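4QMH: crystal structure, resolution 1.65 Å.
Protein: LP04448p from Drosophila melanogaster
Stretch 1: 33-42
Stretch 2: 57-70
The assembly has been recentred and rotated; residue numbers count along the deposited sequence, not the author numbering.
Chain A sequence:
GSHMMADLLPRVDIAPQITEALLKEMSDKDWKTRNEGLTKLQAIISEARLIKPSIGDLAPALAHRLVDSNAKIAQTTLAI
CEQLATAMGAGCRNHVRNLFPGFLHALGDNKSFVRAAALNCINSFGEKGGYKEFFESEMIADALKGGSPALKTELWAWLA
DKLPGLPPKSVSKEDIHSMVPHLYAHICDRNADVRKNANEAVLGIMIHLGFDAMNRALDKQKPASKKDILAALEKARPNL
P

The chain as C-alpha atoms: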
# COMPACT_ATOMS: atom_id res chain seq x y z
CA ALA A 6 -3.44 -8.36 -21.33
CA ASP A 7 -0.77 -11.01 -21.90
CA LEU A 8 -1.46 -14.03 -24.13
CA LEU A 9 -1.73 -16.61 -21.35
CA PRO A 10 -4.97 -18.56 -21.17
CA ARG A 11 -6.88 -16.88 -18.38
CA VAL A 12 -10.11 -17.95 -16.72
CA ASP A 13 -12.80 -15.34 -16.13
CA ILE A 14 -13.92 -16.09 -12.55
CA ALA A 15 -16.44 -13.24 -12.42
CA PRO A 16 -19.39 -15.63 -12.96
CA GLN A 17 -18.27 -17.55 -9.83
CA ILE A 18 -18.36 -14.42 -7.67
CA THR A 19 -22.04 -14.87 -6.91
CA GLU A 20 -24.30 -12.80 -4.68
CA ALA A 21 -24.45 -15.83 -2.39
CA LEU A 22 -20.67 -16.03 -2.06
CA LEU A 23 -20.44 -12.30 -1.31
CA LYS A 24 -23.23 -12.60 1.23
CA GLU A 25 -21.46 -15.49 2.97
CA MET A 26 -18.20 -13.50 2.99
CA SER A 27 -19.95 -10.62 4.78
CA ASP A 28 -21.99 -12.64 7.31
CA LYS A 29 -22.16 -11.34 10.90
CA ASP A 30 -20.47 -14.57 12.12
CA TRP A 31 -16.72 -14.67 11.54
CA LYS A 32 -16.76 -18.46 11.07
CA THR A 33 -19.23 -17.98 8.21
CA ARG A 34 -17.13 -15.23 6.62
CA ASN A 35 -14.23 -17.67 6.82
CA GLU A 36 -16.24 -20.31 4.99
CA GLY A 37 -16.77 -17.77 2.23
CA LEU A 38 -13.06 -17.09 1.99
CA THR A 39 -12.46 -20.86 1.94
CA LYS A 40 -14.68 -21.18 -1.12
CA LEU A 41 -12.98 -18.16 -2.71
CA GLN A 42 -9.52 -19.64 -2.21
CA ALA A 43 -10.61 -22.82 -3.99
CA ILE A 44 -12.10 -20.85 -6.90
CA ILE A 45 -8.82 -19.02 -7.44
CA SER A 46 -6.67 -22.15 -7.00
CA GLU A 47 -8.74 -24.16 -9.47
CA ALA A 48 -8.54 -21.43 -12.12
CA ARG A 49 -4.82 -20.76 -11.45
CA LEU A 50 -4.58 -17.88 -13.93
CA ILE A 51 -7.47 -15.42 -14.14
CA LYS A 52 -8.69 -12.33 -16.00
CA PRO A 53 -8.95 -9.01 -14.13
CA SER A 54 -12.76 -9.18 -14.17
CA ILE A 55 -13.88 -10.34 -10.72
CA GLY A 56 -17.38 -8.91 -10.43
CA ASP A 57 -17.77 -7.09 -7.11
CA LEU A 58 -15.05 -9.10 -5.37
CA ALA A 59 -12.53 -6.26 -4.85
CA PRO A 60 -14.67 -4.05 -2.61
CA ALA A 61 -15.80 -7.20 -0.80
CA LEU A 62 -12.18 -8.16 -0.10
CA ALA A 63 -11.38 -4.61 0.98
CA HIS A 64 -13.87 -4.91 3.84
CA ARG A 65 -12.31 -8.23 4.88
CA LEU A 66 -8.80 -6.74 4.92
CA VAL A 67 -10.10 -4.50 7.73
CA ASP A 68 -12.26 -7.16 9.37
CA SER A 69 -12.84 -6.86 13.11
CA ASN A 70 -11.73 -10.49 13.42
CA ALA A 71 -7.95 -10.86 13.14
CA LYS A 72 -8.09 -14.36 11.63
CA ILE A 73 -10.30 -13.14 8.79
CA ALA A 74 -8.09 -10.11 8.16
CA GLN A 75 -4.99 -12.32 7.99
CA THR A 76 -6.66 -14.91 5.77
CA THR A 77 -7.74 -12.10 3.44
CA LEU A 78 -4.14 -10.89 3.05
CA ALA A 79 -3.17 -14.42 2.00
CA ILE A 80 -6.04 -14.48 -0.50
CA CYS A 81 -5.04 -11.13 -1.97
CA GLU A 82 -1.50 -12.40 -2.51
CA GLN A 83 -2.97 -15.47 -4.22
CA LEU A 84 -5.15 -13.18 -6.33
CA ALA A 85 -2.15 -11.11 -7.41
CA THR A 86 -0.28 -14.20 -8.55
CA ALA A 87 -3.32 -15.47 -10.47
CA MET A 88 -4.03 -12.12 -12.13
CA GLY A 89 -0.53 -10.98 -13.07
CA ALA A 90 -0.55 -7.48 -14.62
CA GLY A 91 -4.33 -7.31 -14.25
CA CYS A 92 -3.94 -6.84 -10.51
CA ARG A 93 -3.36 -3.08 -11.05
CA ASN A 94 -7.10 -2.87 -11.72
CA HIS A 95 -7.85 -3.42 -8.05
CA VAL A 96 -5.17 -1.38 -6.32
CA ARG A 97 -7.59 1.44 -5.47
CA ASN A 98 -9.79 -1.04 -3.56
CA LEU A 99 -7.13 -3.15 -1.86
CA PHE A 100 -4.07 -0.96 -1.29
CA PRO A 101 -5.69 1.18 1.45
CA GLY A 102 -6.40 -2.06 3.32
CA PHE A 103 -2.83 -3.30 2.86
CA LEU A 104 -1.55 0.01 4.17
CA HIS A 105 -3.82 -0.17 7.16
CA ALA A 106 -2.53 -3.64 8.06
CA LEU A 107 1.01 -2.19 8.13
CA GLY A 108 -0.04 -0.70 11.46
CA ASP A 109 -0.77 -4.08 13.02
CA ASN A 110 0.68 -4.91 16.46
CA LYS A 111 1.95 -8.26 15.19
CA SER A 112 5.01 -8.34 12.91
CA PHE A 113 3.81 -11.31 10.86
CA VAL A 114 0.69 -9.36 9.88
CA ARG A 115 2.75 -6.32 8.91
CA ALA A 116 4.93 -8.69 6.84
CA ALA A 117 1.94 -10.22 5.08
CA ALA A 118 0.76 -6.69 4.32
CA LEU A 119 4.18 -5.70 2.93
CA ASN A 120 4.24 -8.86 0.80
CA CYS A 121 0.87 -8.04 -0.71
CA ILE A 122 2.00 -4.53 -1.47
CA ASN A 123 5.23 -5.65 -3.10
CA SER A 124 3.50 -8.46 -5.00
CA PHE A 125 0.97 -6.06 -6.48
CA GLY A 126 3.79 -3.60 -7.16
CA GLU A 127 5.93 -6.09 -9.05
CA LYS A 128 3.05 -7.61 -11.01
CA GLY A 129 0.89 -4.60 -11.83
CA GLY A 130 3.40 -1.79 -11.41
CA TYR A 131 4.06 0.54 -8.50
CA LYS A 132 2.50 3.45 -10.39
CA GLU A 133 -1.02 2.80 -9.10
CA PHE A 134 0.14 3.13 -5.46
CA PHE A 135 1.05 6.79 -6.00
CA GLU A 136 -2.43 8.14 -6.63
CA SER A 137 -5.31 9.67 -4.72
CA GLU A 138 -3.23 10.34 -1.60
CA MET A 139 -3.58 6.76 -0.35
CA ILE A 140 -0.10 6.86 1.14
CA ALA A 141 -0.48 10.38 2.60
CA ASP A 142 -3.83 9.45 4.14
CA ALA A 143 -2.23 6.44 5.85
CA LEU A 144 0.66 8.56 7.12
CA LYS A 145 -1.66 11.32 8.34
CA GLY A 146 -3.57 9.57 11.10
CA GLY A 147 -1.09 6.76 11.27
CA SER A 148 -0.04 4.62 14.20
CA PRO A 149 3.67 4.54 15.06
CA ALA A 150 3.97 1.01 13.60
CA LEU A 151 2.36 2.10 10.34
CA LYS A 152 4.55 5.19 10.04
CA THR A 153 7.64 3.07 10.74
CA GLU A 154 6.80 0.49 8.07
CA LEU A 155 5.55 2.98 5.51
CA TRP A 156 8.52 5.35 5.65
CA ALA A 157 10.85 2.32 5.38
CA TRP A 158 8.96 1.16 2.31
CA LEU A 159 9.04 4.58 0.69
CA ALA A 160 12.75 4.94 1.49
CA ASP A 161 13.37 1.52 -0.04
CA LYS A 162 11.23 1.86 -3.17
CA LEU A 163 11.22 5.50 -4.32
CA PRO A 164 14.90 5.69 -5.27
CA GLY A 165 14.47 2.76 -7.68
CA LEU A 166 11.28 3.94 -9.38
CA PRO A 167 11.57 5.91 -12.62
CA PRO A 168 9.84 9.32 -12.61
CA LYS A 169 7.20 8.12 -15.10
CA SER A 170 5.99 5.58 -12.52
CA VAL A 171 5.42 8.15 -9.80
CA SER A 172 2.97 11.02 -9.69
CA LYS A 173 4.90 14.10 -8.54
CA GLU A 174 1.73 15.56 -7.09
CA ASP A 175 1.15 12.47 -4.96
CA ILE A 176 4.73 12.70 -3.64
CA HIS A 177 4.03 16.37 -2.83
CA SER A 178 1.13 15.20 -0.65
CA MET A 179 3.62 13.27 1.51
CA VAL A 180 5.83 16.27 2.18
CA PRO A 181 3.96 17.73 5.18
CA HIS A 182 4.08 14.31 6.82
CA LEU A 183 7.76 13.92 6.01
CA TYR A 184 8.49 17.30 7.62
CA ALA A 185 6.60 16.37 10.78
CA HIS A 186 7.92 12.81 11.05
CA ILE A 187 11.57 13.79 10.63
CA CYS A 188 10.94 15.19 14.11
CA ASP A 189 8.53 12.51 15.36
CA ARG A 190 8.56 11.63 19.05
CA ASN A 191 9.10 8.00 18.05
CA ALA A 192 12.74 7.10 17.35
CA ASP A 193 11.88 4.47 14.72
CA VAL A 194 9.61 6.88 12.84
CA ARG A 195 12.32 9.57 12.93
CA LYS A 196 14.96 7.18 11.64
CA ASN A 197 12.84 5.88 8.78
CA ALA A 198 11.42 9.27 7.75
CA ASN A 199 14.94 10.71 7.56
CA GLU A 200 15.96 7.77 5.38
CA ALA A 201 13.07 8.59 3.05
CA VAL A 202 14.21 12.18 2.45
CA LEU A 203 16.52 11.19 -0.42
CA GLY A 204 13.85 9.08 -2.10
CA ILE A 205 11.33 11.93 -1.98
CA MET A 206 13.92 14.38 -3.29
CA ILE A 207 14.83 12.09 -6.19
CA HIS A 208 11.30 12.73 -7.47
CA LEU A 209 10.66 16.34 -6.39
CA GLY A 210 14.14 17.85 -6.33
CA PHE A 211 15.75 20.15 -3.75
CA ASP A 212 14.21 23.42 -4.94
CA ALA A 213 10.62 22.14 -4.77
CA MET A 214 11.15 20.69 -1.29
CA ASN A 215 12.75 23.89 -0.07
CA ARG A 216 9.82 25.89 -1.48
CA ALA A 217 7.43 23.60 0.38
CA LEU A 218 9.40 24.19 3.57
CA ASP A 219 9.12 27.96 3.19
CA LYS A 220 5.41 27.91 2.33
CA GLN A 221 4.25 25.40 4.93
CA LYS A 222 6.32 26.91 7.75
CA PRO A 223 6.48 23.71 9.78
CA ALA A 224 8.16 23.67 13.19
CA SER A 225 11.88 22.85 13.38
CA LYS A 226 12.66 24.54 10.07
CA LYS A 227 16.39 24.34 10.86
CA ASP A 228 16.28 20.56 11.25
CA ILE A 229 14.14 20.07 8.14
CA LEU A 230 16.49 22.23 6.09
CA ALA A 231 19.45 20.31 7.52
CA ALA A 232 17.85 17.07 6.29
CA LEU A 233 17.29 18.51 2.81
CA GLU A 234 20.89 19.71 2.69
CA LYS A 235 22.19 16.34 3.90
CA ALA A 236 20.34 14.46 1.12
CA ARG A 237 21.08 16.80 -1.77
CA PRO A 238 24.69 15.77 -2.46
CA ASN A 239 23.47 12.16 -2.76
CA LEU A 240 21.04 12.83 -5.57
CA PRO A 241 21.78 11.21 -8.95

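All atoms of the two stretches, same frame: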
# COMPACT_ATOMS: atom_id res chain seq x y z
N THR A 33 -18.54 -17.93 9.50
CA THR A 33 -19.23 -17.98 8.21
C THR A 33 -18.48 -17.17 7.16
O THR A 33 -18.35 -17.61 6.02
CB THR A 33 -20.67 -17.51 8.33
OG1 THR A 33 -21.36 -18.35 9.27
CG2 THR A 33 -21.38 -17.58 6.98
N ARG A 34 -18.00 -15.98 7.53
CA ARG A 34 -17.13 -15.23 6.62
C ARG A 34 -15.93 -16.08 6.19
O ARG A 34 -15.50 -16.06 5.04
CB ARG A 34 -16.63 -13.93 7.28
CG ARG A 34 -17.74 -13.07 7.85
CD ARG A 34 -17.36 -11.60 7.91
NE ARG A 34 -16.52 -11.26 9.05
CZ ARG A 34 -16.94 -11.21 10.32
NH1 ARG A 34 -18.19 -11.55 10.61
NH2 ARG A 34 -16.10 -10.86 11.28
N ASN A 35 -15.39 -16.85 7.13
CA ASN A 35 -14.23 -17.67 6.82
C ASN A 35 -14.57 -18.76 5.81
O ASN A 35 -13.78 -19.07 4.92
CB ASN A 35 -13.67 -18.31 8.09
CG ASN A 35 -12.41 -19.10 7.82
OD1 ASN A 35 -11.41 -18.55 7.37
ND2 ASN A 35 -12.44 -20.40 8.10
N GLU A 36 -15.76 -19.32 5.95
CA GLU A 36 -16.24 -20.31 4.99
C GLU A 36 -16.31 -19.72 3.59
O GLU A 36 -16.01 -20.40 2.60
CB GLU A 36 -17.59 -20.88 5.41
CG GLU A 36 -17.54 -21.69 6.70
CD GLU A 36 -16.68 -22.94 6.58
OE1 GLU A 36 -16.53 -23.45 5.45
OE2 GLU A 36 -16.16 -23.40 7.61
N GLY A 37 -16.73 -18.46 3.50
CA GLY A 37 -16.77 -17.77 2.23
C GLY A 37 -15.38 -17.63 1.64
O GLY A 37 -15.17 -17.89 0.46
N LEU A 38 -14.43 -17.21 2.46
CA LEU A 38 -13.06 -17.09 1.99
C LEU A 38 -12.50 -18.46 1.59
O LEU A 38 -11.73 -18.55 0.65
CB LEU A 38 -12.17 -16.44 3.05
CG LEU A 38 -12.57 -15.02 3.43
CD1 LEU A 38 -11.66 -14.50 4.55
CD2 LEU A 38 -12.51 -14.12 2.22
N THR A 39 -12.92 -19.51 2.29
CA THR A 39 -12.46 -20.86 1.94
C THR A 39 -12.90 -21.23 0.54
O THR A 39 -12.12 -21.77 -0.25
CB THR A 39 -12.94 -21.91 2.94
OG1 THR A 39 -12.26 -21.71 4.19
CG2 THR A 39 -12.63 -23.32 2.44
N LYS A 40 -14.15 -20.91 0.21
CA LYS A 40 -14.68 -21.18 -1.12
C LYS A 40 -13.94 -20.35 -2.17
O LYS A 40 -13.62 -20.84 -3.25
CB LYS A 40 -16.18 -20.88 -1.20
CG LYS A 40 -17.06 -21.85 -0.39
CD LYS A 40 -18.53 -21.47 -0.55
CE LYS A 40 -19.45 -22.45 0.15
NZ LYS A 40 -19.38 -22.35 1.63
N LEU A 41 -13.68 -19.08 -1.82
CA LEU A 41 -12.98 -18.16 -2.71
C LEU A 41 -11.58 -18.66 -3.04
O LEU A 41 -11.14 -18.61 -4.19
CB LEU A 41 -12.90 -16.77 -2.07
CG LEU A 41 -12.12 -15.77 -2.93
CD1 LEU A 41 -12.77 -15.60 -4.29
CD2 LEU A 41 -12.01 -14.45 -2.22
N GLN A 42 -10.87 -19.15 -2.03
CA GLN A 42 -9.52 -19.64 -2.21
C GLN A 42 -9.51 -20.79 -3.21
O GLN A 42 -8.62 -20.88 -4.05
CB GLN A 42 -8.95 -20.09 -0.87
CG GLN A 42 -7.44 -20.33 -0.88
CD GLN A 42 -7.03 -21.65 -1.52
OE1 GLN A 42 -5.90 -21.80 -2.00
NE2 GLN A 42 -7.94 -22.63 -1.51
N ASP A 57 -17.87 -8.03 -8.22
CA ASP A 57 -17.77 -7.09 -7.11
C ASP A 57 -16.82 -7.58 -6.01
O ASP A 57 -16.93 -7.16 -4.86
CB ASP A 57 -19.16 -6.81 -6.52
CG ASP A 57 -20.12 -6.18 -7.52
OD1 ASP A 57 -19.66 -5.38 -8.35
OD2 ASP A 57 -21.32 -6.50 -7.48
N LEU A 58 -15.91 -8.48 -6.37
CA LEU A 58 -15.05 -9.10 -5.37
C LEU A 58 -14.09 -8.11 -4.68
O LEU A 58 -13.82 -8.25 -3.49
CB LEU A 58 -14.24 -10.24 -5.97
CG LEU A 58 -13.29 -10.96 -5.02
CD1 LEU A 58 -14.08 -11.61 -3.86
CD2 LEU A 58 -12.48 -12.00 -5.78
N ALA A 59 -13.56 -7.14 -5.42
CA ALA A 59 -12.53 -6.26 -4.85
C ALA A 59 -13.02 -5.44 -3.66
O ALA A 59 -12.37 -5.43 -2.62
CB ALA A 59 -11.87 -5.37 -5.93
N PRO A 60 -14.18 -4.77 -3.79
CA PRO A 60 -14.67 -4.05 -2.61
C PRO A 60 -15.01 -5.00 -1.46
O PRO A 60 -14.81 -4.66 -0.29
CB PRO A 60 -15.92 -3.34 -3.13
CG PRO A 60 -15.77 -3.31 -4.62
CD PRO A 60 -15.00 -4.54 -4.98
N ALA A 61 -15.50 -6.18 -1.80
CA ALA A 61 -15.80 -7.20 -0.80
C ALA A 61 -14.55 -7.59 -0.03
O ALA A 61 -14.57 -7.66 1.20
CB ALA A 61 -16.43 -8.42 -1.45
N LEU A 62 -13.45 -7.84 -0.75
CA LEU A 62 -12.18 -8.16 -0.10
C LEU A 62 -11.63 -7.01 0.73
O LEU A 62 -11.00 -7.22 1.77
CB LEU A 62 -11.13 -8.60 -1.11
CG LEU A 62 -11.33 -9.98 -1.74
CD1 LEU A 62 -10.29 -10.22 -2.81
CD2 LEU A 62 -11.24 -11.05 -0.65
N ALA A 63 -11.86 -5.79 0.26
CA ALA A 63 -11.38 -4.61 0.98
C ALA A 63 -11.96 -4.57 2.40
O ALA A 63 -11.23 -4.33 3.38
CB ALA A 63 -11.72 -3.35 0.21
N HIS A 64 -13.25 -4.85 2.52
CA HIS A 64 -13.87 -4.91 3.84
C HIS A 64 -13.23 -6.01 4.71
O HIS A 64 -13.06 -5.84 5.92
CB HIS A 64 -15.37 -5.16 3.72
CG HIS A 64 -16.16 -3.94 3.35
ND1 HIS A 64 -16.63 -3.72 2.08
CD2 HIS A 64 -16.59 -2.90 4.10
CE1 HIS A 64 -17.30 -2.58 2.05
NE2 HIS A 64 -17.29 -2.06 3.26
N ARG A 65 -12.90 -7.14 4.10
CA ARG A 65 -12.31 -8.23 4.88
C ARG A 65 -10.87 -7.95 5.32
O ARG A 65 -10.41 -8.45 6.35
CB ARG A 65 -12.43 -9.57 4.12
CG ARG A 65 -13.87 -9.90 3.71
CD ARG A 65 -14.76 -10.47 4.83
NE ARG A 65 -15.04 -9.53 5.92
CZ ARG A 65 -15.99 -8.61 5.91
NH1 ARG A 65 -16.79 -8.46 4.86
NH2 ARG A 65 -16.16 -7.83 6.98
N LEU A 66 -10.15 -7.13 4.55
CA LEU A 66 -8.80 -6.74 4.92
C LEU A 66 -8.81 -5.96 6.24
O LEU A 66 -7.82 -5.98 6.97
CB LEU A 66 -8.17 -5.88 3.82
CG LEU A 66 -7.68 -6.62 2.57
CD1 LEU A 66 -7.27 -5.64 1.47
CD2 LEU A 66 -6.51 -7.51 2.94
N VAL A 67 -9.91 -5.27 6.49
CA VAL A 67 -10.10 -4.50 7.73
C VAL A 67 -11.18 -5.12 8.61
O VAL A 67 -11.93 -4.42 9.31
CB VAL A 67 -10.43 -3.01 7.45
CG1 VAL A 67 -9.31 -2.37 6.66
CG2 VAL A 67 -11.76 -2.86 6.72
N ASP A 68 -11.28 -6.44 8.56
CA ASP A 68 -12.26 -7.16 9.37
C ASP A 68 -11.97 -6.95 10.85
O ASP A 68 -10.82 -6.79 11.25
CB ASP A 68 -12.18 -8.66 9.04
CG ASP A 68 -13.45 -9.41 9.41
OD1 ASP A 68 -13.58 -9.82 10.58
OD2 ASP A 68 -14.30 -9.60 8.53
N SER A 69 -13.01 -7.00 11.67
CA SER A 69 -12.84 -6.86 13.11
C SER A 69 -12.27 -8.15 13.73
O SER A 69 -11.76 -8.14 14.85
CB SER A 69 -14.15 -6.46 13.77
OG SER A 69 -15.17 -7.41 13.47
N ASN A 70 -12.35 -9.25 12.99
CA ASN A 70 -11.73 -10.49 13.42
C ASN A 70 -10.35 -10.65 12.78
O ASN A 70 -10.22 -10.61 11.56
CB ASN A 70 -12.64 -11.67 13.06
CG ASN A 70 -12.07 -13.00 13.51
OD1 ASN A 70 -11.16 -13.53 12.89
ND2 ASN A 70 -12.63 -13.55 14.60

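The strongest tie between the two stretches is a salt bridge joining Arg34, on the first helix, to Asp68, in the loop that follows the second. It is bidentate: Arg34 NE donates to Asp68 OD2 at 2.8 Å, and Arg34 NH2 donates to Asp68 OD1, also at 2.8 Å. The carboxylate thus lies at the edge of the guanidinium, near its plane, where two N-H groups can meet two oxygens at once. Arginine suits this arrangement because its planar head offers such a pair of donors along one side, while its remaining nitrogen, NH1, is hydrogen-bonded elsewhere in the structure.

Asp68 also organizes its own stretch. Arg65 NE donates to Asp68 OD2 at 2.7 Å, and Arg65 NH2 reaches the same Asp68 OD2 at 3.0 Å, forming a second salt bridge. The other oxygen accepts a backbone hydrogen bond, from Asn70 N to Asp68 OD1 at 2.8 Å. One buried aspartate therefore engages two arginines and helps fix the turn leading to Asn70, whose side chain caps the helix beginning just beyond the stretch.

The shared carboxylate explains how two like charges can sit side by side. Arg34 NE and Arg65 NE are 3.9 Å apart, a spacing that would be unfavourable on its own but is offset by Asp68 OD2, to which both NE atoms donate. Arg34 CD lies over one face of the Arg65 guanidinium, 3.7 Å from Arg65 NE, so part of this contact is made by aliphatic carbon against the flat face of a cation.

Beyond this polar end, the contact becomes apolar. The helices 33-42 and 58-66 run at 132° to each other, closer to antiparallel than parallel, so successive residues of one pair with earlier residues of the other: Arg34 with Arg65, Leu38 with Leu62, and Leu41 with Leu58. Their axes approach no closer than 12.5 Å, and leucines reaching in from both helices fill the space; their branched hydrocarbon ends suit a buried contact with no polar partner. Leu41 points toward the second stretch, and its CD2 lies 3.8 Å from Leu62 CD2 and 3.9 Å from Leu58 CD1. Leu38 and Leu62 set out sideways, but their ends come nearer, leaving Leu38 CD2 a looser 4.4 Å from Leu62 CD2. All four leucines are buried. The two stretches together bury a modest 332 Å², combining a directional ionic cluster at one end with a small leucine patch along the helices.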